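Local atomic coordinates of monomethylamine methyltransferase mtmB1 (Methanosarcina barkeri, PDB entry 1NTH), a protein that catalyses transfer of the methyl group of monomethylamine to the corrinoid cofactor of its partner protein MtmC, a step in methanogenesis from methylamine. Residues A[6-15]-A[83-93]. Sequence-based numbering, arbitrary orientation. Where two conformers were deposited one is given.
Sequences SFDCYDFYDR and IVKYTEDEIWD
Arg-15, in the second half of helix 9-18, reaches across to Val-84, Lys-85 and Glu-90 and illustrates how one long side chain can serve an apolar and a charged neighbourhood in turn. Its CB lies 3.8 Å from Val-84 CG1, and CD touches both that methyl and the carbonyl oxygen of Lys-85. With the chain extended from CG to NE, the guanidinium meets Glu-90 end-on: NH2 gives a straight bond of 2.7 Å to Glu-90 OE2, while NH1 reaches the syn lone pair of OE1. The two flat groups are nearly coplanar, 21° apart. NH1 also bonds to Lys-85 O at 2.9 Å, more bent at 134°, and Phe-7 CE1 lies over one guanidinium face. Glu-90 is itself fixed by a capping box, since OE1 accepts from Thr-87 N at the start of helix 88-95. Shortened to an alanine here, the side chain would probably leave the buried Glu-90 carboxylate without this counter-charge and Lys-85 O without this donor.

Next to the salt bridge, the edge of Tyr-86 meets the face of Phe-7, a T-shaped pair with centroids 4.8 Å apart; Tyr-86 OH bonds to Asn-284. Val-84 CG2 sits over the Phe-12 ring, a CH-pi contact 3.8 Å from its centroid. Ser-6 OG donates to Asp-93 OD1 at 2.7 Å and accepts from Lys-151 N of a neighbouring subunit; a water bridges Phe-7 N, Glu-90 O and that carboxylate oxygen. With both oxygens paired, the buried Glu-90 charge is probably compensated, tying the N-terminal segment to the 83-93 turn outside the barrel strands.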
ATOM      1  N   SER A   6      16.878  -2.850 -28.909  1.00 20.11           N
ATOM      2  CA  SER A   6      17.037  -4.062 -28.120  1.00 18.83           C
ATOM      3  C   SER A   6      15.843  -4.944 -28.457  1.00 17.85           C
ATOM      4  O   SER A   6      14.699  -4.488 -28.453  1.00 18.44           O
ATOM      5  CB  SER A   6      17.063  -3.740 -26.624  1.00 19.05           C
ATOM      6  OG  SER A   6      18.243  -3.027 -26.285  1.00 18.13           O
ATOM      7  N   PHE A   7      16.115  -6.206 -28.753  1.00 17.31           N
ATOM      8  CA  PHE A   7      15.067  -7.141 -29.131  1.00 18.16           C
ATOM      9  C   PHE A   7      14.095  -7.475 -28.000  1.00 18.10           C
ATOM     10  O   PHE A   7      14.499  -7.638 -26.852  1.00 18.49           O
ATOM     11  CB  PHE A   7      15.703  -8.436 -29.640  1.00 17.17           C
ATOM     12  CG  PHE A   7      14.728  -9.374 -30.282  1.00 17.35           C
ATOM     13  CD1 PHE A   7      14.470  -9.298 -31.647  1.00 19.67           C
ATOM     14  CD2 PHE A   7      14.044 -10.311 -29.521  1.00 17.10           C
ATOM     15  CE1 PHE A   7      13.539 -10.146 -32.241  1.00 17.82           C
ATOM     16  CE2 PHE A   7      13.111 -11.161 -30.103  1.00 18.32           C
ATOM     17  CZ  PHE A   7      12.860 -11.078 -31.468  1.00 18.64           C
ATOM     18  N   ASP A   8      12.811  -7.567 -28.335  1.00 18.14           N
ATOM     19  CA  ASP A   8      11.794  -7.936 -27.354  1.00 19.39           C
ATOM     20  C   ASP A   8      10.669  -8.736 -28.006  1.00 19.73           C
ATOM     21  O   ASP A   8      10.672  -8.954 -29.222  1.00 19.02           O
ATOM     22  CB  ASP A   8      11.231  -6.700 -26.628  1.00 20.09           C
ATOM     23  CG  ASP A   8      10.624  -5.679 -27.569  1.00 23.01           C
ATOM     24  OD1 ASP A   8      10.063  -6.077 -28.611  1.00 21.79           O
ATOM     25  OD2 ASP A   8      10.693  -4.469 -27.250  1.00 24.40           O
ATOM     26  N   CYS A   9       9.719  -9.181 -27.189  1.00 18.55           N
ATOM     27  CA  CYS A   9       8.592  -9.981 -27.660  1.00 18.40           C
ATOM     28  C   CYS A   9       7.800  -9.324 -28.789  1.00 18.22           C
ATOM     29  O   CYS A   9       7.200 -10.015 -29.614  1.00 18.83           O
ATOM     30  CB  CYS A   9       7.654 -10.309 -26.490  1.00 17.85           C
ATOM     31  SG  CYS A   9       7.040  -8.861 -25.582  1.00 20.61           S
ATOM     32  N   TYR A  10       7.796  -7.994 -28.827  1.00 17.53           N
ATOM     33  CA  TYR A  10       7.065  -7.283 -29.867  1.00 18.80           C
ATOM     34  C   TYR A  10       7.771  -7.458 -31.205  1.00 20.04           C
ATOM     35  O   TYR A  10       7.121  -7.650 -32.235  1.00 20.08           O
ATOM     36  CB  TYR A  10       6.939  -5.803 -29.504  1.00 19.06           C
ATOM     37  CG  TYR A  10       6.269  -5.605 -28.164  1.00 19.44           C
ATOM     38  CD1 TYR A  10       7.020  -5.328 -27.022  1.00 21.48           C
ATOM     39  CD2 TYR A  10       4.891  -5.760 -28.027  1.00 19.68           C
ATOM     40  CE1 TYR A  10       6.415  -5.215 -25.772  1.00 19.22           C
ATOM     41  CE2 TYR A  10       4.274  -5.649 -26.779  1.00 19.41           C
ATOM     42  CZ  TYR A  10       5.042  -5.379 -25.659  1.00 19.62           C
ATOM     43  OH  TYR A  10       4.439  -5.286 -24.424  1.00 20.07           O
ATOM     44  N   ASP A  11       9.099  -7.394 -31.190  1.00 20.13           N
ATOM     45  CA  ASP A  11       9.871  -7.585 -32.413  1.00 20.14           C
ATOM     46  C   ASP A  11       9.682  -9.025 -32.870  1.00 20.48           C
ATOM     47  O   ASP A  11       9.626  -9.306 -34.067  1.00 19.57           O
ATOM     48  CB  ASP A  11      11.361  -7.344 -32.173  1.00 21.72           C
ATOM     49  CG  ASP A  11      11.668  -5.920 -31.777  1.00 24.06           C
ATOM     50  OD1 ASP A  11      11.262  -4.999 -32.515  1.00 27.64           O
ATOM     51  OD2 ASP A  11      12.322  -5.726 -30.730  1.00 25.74           O
ATOM     52  N   PHE A  12       9.593  -9.940 -31.910  1.00 18.61           N
ATOM     53  CA  PHE A  12       9.417 -11.343 -32.251  1.00 19.07           C
ATOM     54  C   PHE A  12       8.121 -11.525 -33.029  1.00 20.29           C
ATOM     55  O   PHE A  12       8.104 -12.167 -34.080  1.00 19.24           O
ATOM     56  CB  PHE A  12       9.374 -12.220 -31.000  1.00 18.83           C
ATOM     57  CG  PHE A  12       9.491 -13.682 -31.306  1.00 19.13           C
ATOM     58  CD1 PHE A  12      10.734 -14.302 -31.314  1.00 20.16           C
ATOM     59  CD2 PHE A  12       8.369 -14.421 -31.661  1.00 19.16           C
ATOM     60  CE1 PHE A  12      10.861 -15.639 -31.682  1.00 21.36           C
ATOM     61  CE2 PHE A  12       8.483 -15.758 -32.031  1.00 20.83           C
ATOM     62  CZ  PHE A  12       9.733 -16.368 -32.039  1.00 20.87           C
ATOM     63  N   TYR A  13       7.034 -10.966 -32.505  1.00 18.01           N
ATOM     64  CA  TYR A  13       5.742 -11.071 -33.172  1.00 18.57           C
ATOM     65  C   TYR A  13       5.838 -10.522 -34.594  1.00 20.05           C
ATOM     66  O   TYR A  13       5.383 -11.161 -35.547  1.00 19.99           O
ATOM     67  CB  TYR A  13       4.674 -10.289 -32.399  1.00 17.90           C
ATOM     68  CG  TYR A  13       3.311 -10.334 -33.050  1.00 18.88           C
ATOM     69  CD1 TYR A  13       2.505 -11.466 -32.951  1.00 20.33           C
ATOM     70  CD2 TYR A  13       2.845  -9.256 -33.801  1.00 20.72           C
ATOM     71  CE1 TYR A  13       1.262 -11.525 -33.590  1.00 23.09           C
ATOM     72  CE2 TYR A  13       1.606  -9.303 -34.442  1.00 20.46           C
ATOM     73  CZ  TYR A  13       0.822 -10.438 -34.332  1.00 22.08           C
ATOM     74  OH  TYR A  13      -0.402 -10.484 -34.962  1.00 25.61           O
ATOM     75  N   ASP A  14       6.431  -9.338 -34.731  1.00 19.60           N
ATOM     76  CA  ASP A  14       6.590  -8.699 -36.039  1.00 21.10           C
ATOM     77  C   ASP A  14       7.273  -9.637 -37.032  1.00 21.89           C
ATOM     78  O   ASP A  14       6.781  -9.857 -38.141  1.00 22.04           O
ATOM     79  CB  ASP A  14       7.436  -7.426 -35.918  1.00 22.47           C
ATOM     80  CG  ASP A  14       6.711  -6.295 -35.212  1.00 24.74           C
ATOM     81  OD1 ASP A  14       7.369  -5.274 -34.927  1.00 27.92           O
ATOM     82  OD2 ASP A  14       5.495  -6.417 -34.953  1.00 25.20           O
ATOM     83  N   ARG A  15       8.409 -10.187 -36.623  1.00 20.17           N
ATOM     84  CA  ARG A  15       9.176 -11.080 -37.484  1.00 19.84           C
ATOM     85  C   ARG A  15       8.502 -12.421 -37.733  1.00 21.15           C
ATOM     86  O   ARG A  15       8.648 -13.000 -38.813  1.00 21.80           O
ATOM     87  CB  ARG A  15      10.572 -11.284 -36.893  1.00 19.41           C
ATOM     88  CG  ARG A  15      11.327  -9.975 -36.745  1.00 19.58           C
ATOM     89  CD  ARG A  15      12.725 -10.150 -36.190  1.00 20.33           C
ATOM     90  NE  ARG A  15      13.313  -8.843 -35.901  1.00 21.46           N
ATOM     91  CZ  ARG A  15      14.565  -8.649 -35.503  1.00 20.52           C
ATOM     92  NH1 ARG A  15      15.384  -9.680 -35.347  1.00 19.50           N
ATOM     93  NH2 ARG A  15      14.992  -7.418 -35.249  1.00 22.55           N
ATOM     94  N   ILE A  83       9.949 -18.607 -39.470  1.00 20.53           N
ATOM     95  CA  ILE A  83      11.158 -18.536 -38.658  1.00 20.52           C
ATOM     96  C   ILE A  83      11.576 -17.107 -38.333  1.00 19.78           C
ATOM     97  O   ILE A  83      11.618 -16.246 -39.210  1.00 20.21           O
ATOM     98  CB  ILE A  83      12.335 -19.224 -39.387  1.00 21.86           C
ATOM     99  CG1 ILE A  83      11.977 -20.681 -39.685  1.00 21.33           C
ATOM    100  CG2 ILE A  83      13.598 -19.138 -38.542  1.00 22.29           C
ATOM    101  CD1 ILE A  83      12.924 -21.362 -40.658  1.00 24.46           C
ATOM    102  N   VAL A  84      11.883 -16.861 -37.062  1.00 19.18           N
ATOM    103  CA  VAL A  84      12.338 -15.546 -36.629  1.00 19.05           C
ATOM    104  C   VAL A  84      13.857 -15.585 -36.515  1.00 18.95           C
ATOM    105  O   VAL A  84      14.414 -16.445 -35.832  1.00 19.41           O
ATOM    106  CB  VAL A  84      11.744 -15.159 -35.257  1.00 19.13           C
ATOM    107  CG1 VAL A  84      12.393 -13.873 -34.755  1.00 19.03           C
ATOM    108  CG2 VAL A  84      10.236 -14.977 -35.380  1.00 20.84           C
ATOM    109  N   LYS A  85      14.517 -14.651 -37.187  1.00 19.86           N
ATOM    110  CA  LYS A  85      15.974 -14.564 -37.187  1.00 21.81           C
ATOM    111  C   LYS A  85      16.482 -13.366 -36.395  1.00 21.24           C
ATOM    112  O   LYS A  85      15.891 -12.289 -36.440  1.00 21.78           O
ATOM    113  CB  LYS A  85      16.479 -14.441 -38.626  1.00 24.61           C
ATOM    114  CG  LYS A  85      16.280 -15.675 -39.494  0.50 27.16           C
ATOM    115  CD  LYS A  85      17.388 -16.697 -39.284  0.50 29.56           C
ATOM    116  CE  LYS A  85      17.225 -17.879 -40.231  0.50 31.16           C
ATOM    117  NZ  LYS A  85      18.454 -18.143 -41.028  0.50 32.76           N
ATOM    118  N   TYR A  86      17.585 -13.569 -35.682  1.00 21.20           N
ATOM    119  CA  TYR A  86      18.222 -12.513 -34.902  1.00 21.05           C
ATOM    120  C   TYR A  86      19.507 -12.122 -35.622  1.00 21.74           C
ATOM    121  O   TYR A  86      19.997 -12.862 -36.477  1.00 21.97           O
ATOM    122  CB  TYR A  86      18.633 -13.014 -33.515  1.00 20.15           C
ATOM    123  CG  TYR A  86      17.523 -13.554 -32.654  1.00 21.19           C
ATOM    124  CD1 TYR A  86      17.503 -14.895 -32.273  1.00 21.07           C
ATOM    125  CD2 TYR A  86      16.509 -12.723 -32.189  1.00 22.16           C
ATOM    126  CE1 TYR A  86      16.504 -15.392 -31.446  1.00 22.07           C
ATOM    127  CE2 TYR A  86      15.505 -13.209 -31.364  1.00 23.47           C
ATOM    128  CZ  TYR A  86      15.508 -14.544 -30.996  1.00 23.47           C
ATOM    129  OH  TYR A  86      14.514 -15.029 -30.180  1.00 24.96           O
ATOM    130  N   THR A  87      20.055 -10.960 -35.278  1.00 21.23           N
ATOM    131  CA  THR A  87      21.330 -10.545 -35.850  1.00 21.83           C
ATOM    132  C   THR A  87      22.334 -10.752 -34.721  1.00 22.02           C
ATOM    133  O   THR A  87      21.948 -10.848 -33.551  1.00 20.78           O
ATOM    134  CB  THR A  87      21.349  -9.062 -36.263  1.00 23.69           C
ATOM    135  OG1 THR A  87      21.238  -8.237 -35.098  1.00 25.31           O
ATOM    136  CG2 THR A  87      20.207  -8.755 -37.224  1.00 24.60           C
ATOM    137  N   GLU A  88      23.612 -10.827 -35.063  1.00 21.58           N
ATOM    138  CA  GLU A  88      24.651 -11.031 -34.064  1.00 22.42           C
ATOM    139  C   GLU A  88      24.657  -9.917 -33.023  1.00 21.47           C
ATOM    140  O   GLU A  88      24.802 -10.176 -31.829  1.00 20.05           O
ATOM    141  CB  GLU A  88      26.023 -11.103 -34.731  1.00 24.97           C
ATOM    142  CG  GLU A  88      27.119 -11.599 -33.810  1.00 30.47           C
ATOM    143  CD  GLU A  88      28.472 -11.631 -34.490  1.00 35.31           C
ATOM    144  OE1 GLU A  88      28.520 -11.970 -35.691  1.00 36.81           O
ATOM    145  OE2 GLU A  88      29.484 -11.331 -33.823  1.00 38.67           O
ATOM    146  N   ASP A  89      24.498  -8.680 -33.478  1.00 21.16           N
ATOM    147  CA  ASP A  89      24.501  -7.545 -32.567  1.00 22.51           C
ATOM    148  C   ASP A  89      23.320  -7.563 -31.604  1.00 21.11           C
ATOM    149  O   ASP A  89      23.441  -7.115 -30.464  1.00 20.66           O
ATOM    150  CB  ASP A  89      24.516  -6.230 -33.344  1.00 26.67           C
ATOM    151  CG  ASP A  89      25.817  -6.015 -34.091  1.00 31.67           C
ATOM    152  OD1 ASP A  89      26.884  -6.348 -33.533  1.00 34.97           O
ATOM    153  OD2 ASP A  89      25.774  -5.503 -35.229  1.00 36.29           O
ATOM    154  N   GLU A  90      22.178  -8.073 -32.057  1.00 19.25           N
ATOM    155  CA  GLU A  90      21.003  -8.142 -31.193  1.00 17.81           C
ATOM    156  C   GLU A  90      21.233  -9.170 -30.095  1.00 17.70           C
ATOM    157  O   GLU A  90      20.854  -8.953 -28.943  1.00 16.89           O
ATOM    158  CB  GLU A  90      19.753  -8.517 -31.997  1.00 19.15           C
ATOM    159  CG  GLU A  90      19.365  -7.482 -33.038  1.00 21.18           C
ATOM    160  CD  GLU A  90      18.194  -7.917 -33.902  1.00 23.22           C
ATOM    161  OE1 GLU A  90      17.972  -9.139 -34.047  1.00 21.11           O
ATOM    162  OE2 GLU A  90      17.508  -7.028 -34.452  1.00 23.44           O
ATOM    163  N   ILE A  91      21.853 -10.293 -30.447  1.00 16.00           N
ATOM    164  CA  ILE A  91      22.117 -11.325 -29.456  1.00 16.54           C
ATOM    165  C   ILE A  91      23.100 -10.823 -28.398  1.00 17.60           C
ATOM    166  O   ILE A  91      22.906 -11.063 -27.204  1.00 16.91           O
ATOM    167  CB  ILE A  91      22.669 -12.614 -30.112  1.00 16.44           C
ATOM    168  CG1 ILE A  91      21.639 -13.162 -31.107  1.00 17.48           C
ATOM    169  CG2 ILE A  91      22.954 -13.665 -29.040  1.00 18.63           C
ATOM    170  CD1 ILE A  91      22.094 -14.415 -31.846  1.00 16.71           C
ATOM    171  N   TRP A  92      24.146 -10.121 -28.826  1.00 16.67           N
ATOM    172  CA  TRP A  92      25.123  -9.606 -27.870  1.00 17.85           C
ATOM    173  C   TRP A  92      24.527  -8.542 -26.953  1.00 17.85           C
ATOM    174  O   TRP A  92      24.881  -8.464 -25.776  1.00 18.13           O
ATOM    175  CB  TRP A  92      26.353  -9.057 -28.597  1.00 19.21           C
ATOM    176  CG  TRP A  92      27.338 -10.137 -28.926  1.00 21.73           C
ATOM    177  CD1 TRP A  92      27.760 -10.520 -30.169  1.00 23.82           C
ATOM    178  CD2 TRP A  92      28.001 -11.001 -27.992  1.00 22.56           C
ATOM    179  NE1 TRP A  92      28.643 -11.572 -30.065  1.00 24.46           N
ATOM    180  CE2 TRP A  92      28.808 -11.886 -28.742  1.00 24.16           C
ATOM    181  CE3 TRP A  92      27.989 -11.114 -26.595  1.00 23.95           C
ATOM    182  CZ2 TRP A  92      29.598 -12.872 -28.139  1.00 25.53           C
ATOM    183  CZ3 TRP A  92      28.776 -12.095 -25.995  1.00 25.92           C
ATOM    184  CH2 TRP A  92      29.568 -12.962 -26.770  1.00 24.90           C
ATOM    185  N   ASP A  93      23.628  -7.722 -27.490  1.00 17.78           N
ATOM    186  CA  ASP A  93      22.984  -6.689 -26.682  1.00 17.11           C
ATOM    187  C   ASP A  93      22.217  -7.366 -25.546  1.00 17.59           C
ATOM    188  O   ASP A  93      22.213  -6.885 -24.416  1.00 17.94           O
ATOM    189  CB  ASP A  93      22.031  -5.856 -27.546  1.00 17.46           C
ATOM    190  CG  ASP A  93      21.182  -4.889 -26.728  1.00 18.50           C
ATOM    191  OD1 ASP A  93      19.947  -5.054 -26.724  1.00 18.75           O
ATOM    192  OD2 ASP A  93      21.749  -3.968 -26.094  1.00 19.79           O
TER
HETATM  193  O   HOH W   1      18.839  -7.164 -28.037  1.00 18.92           O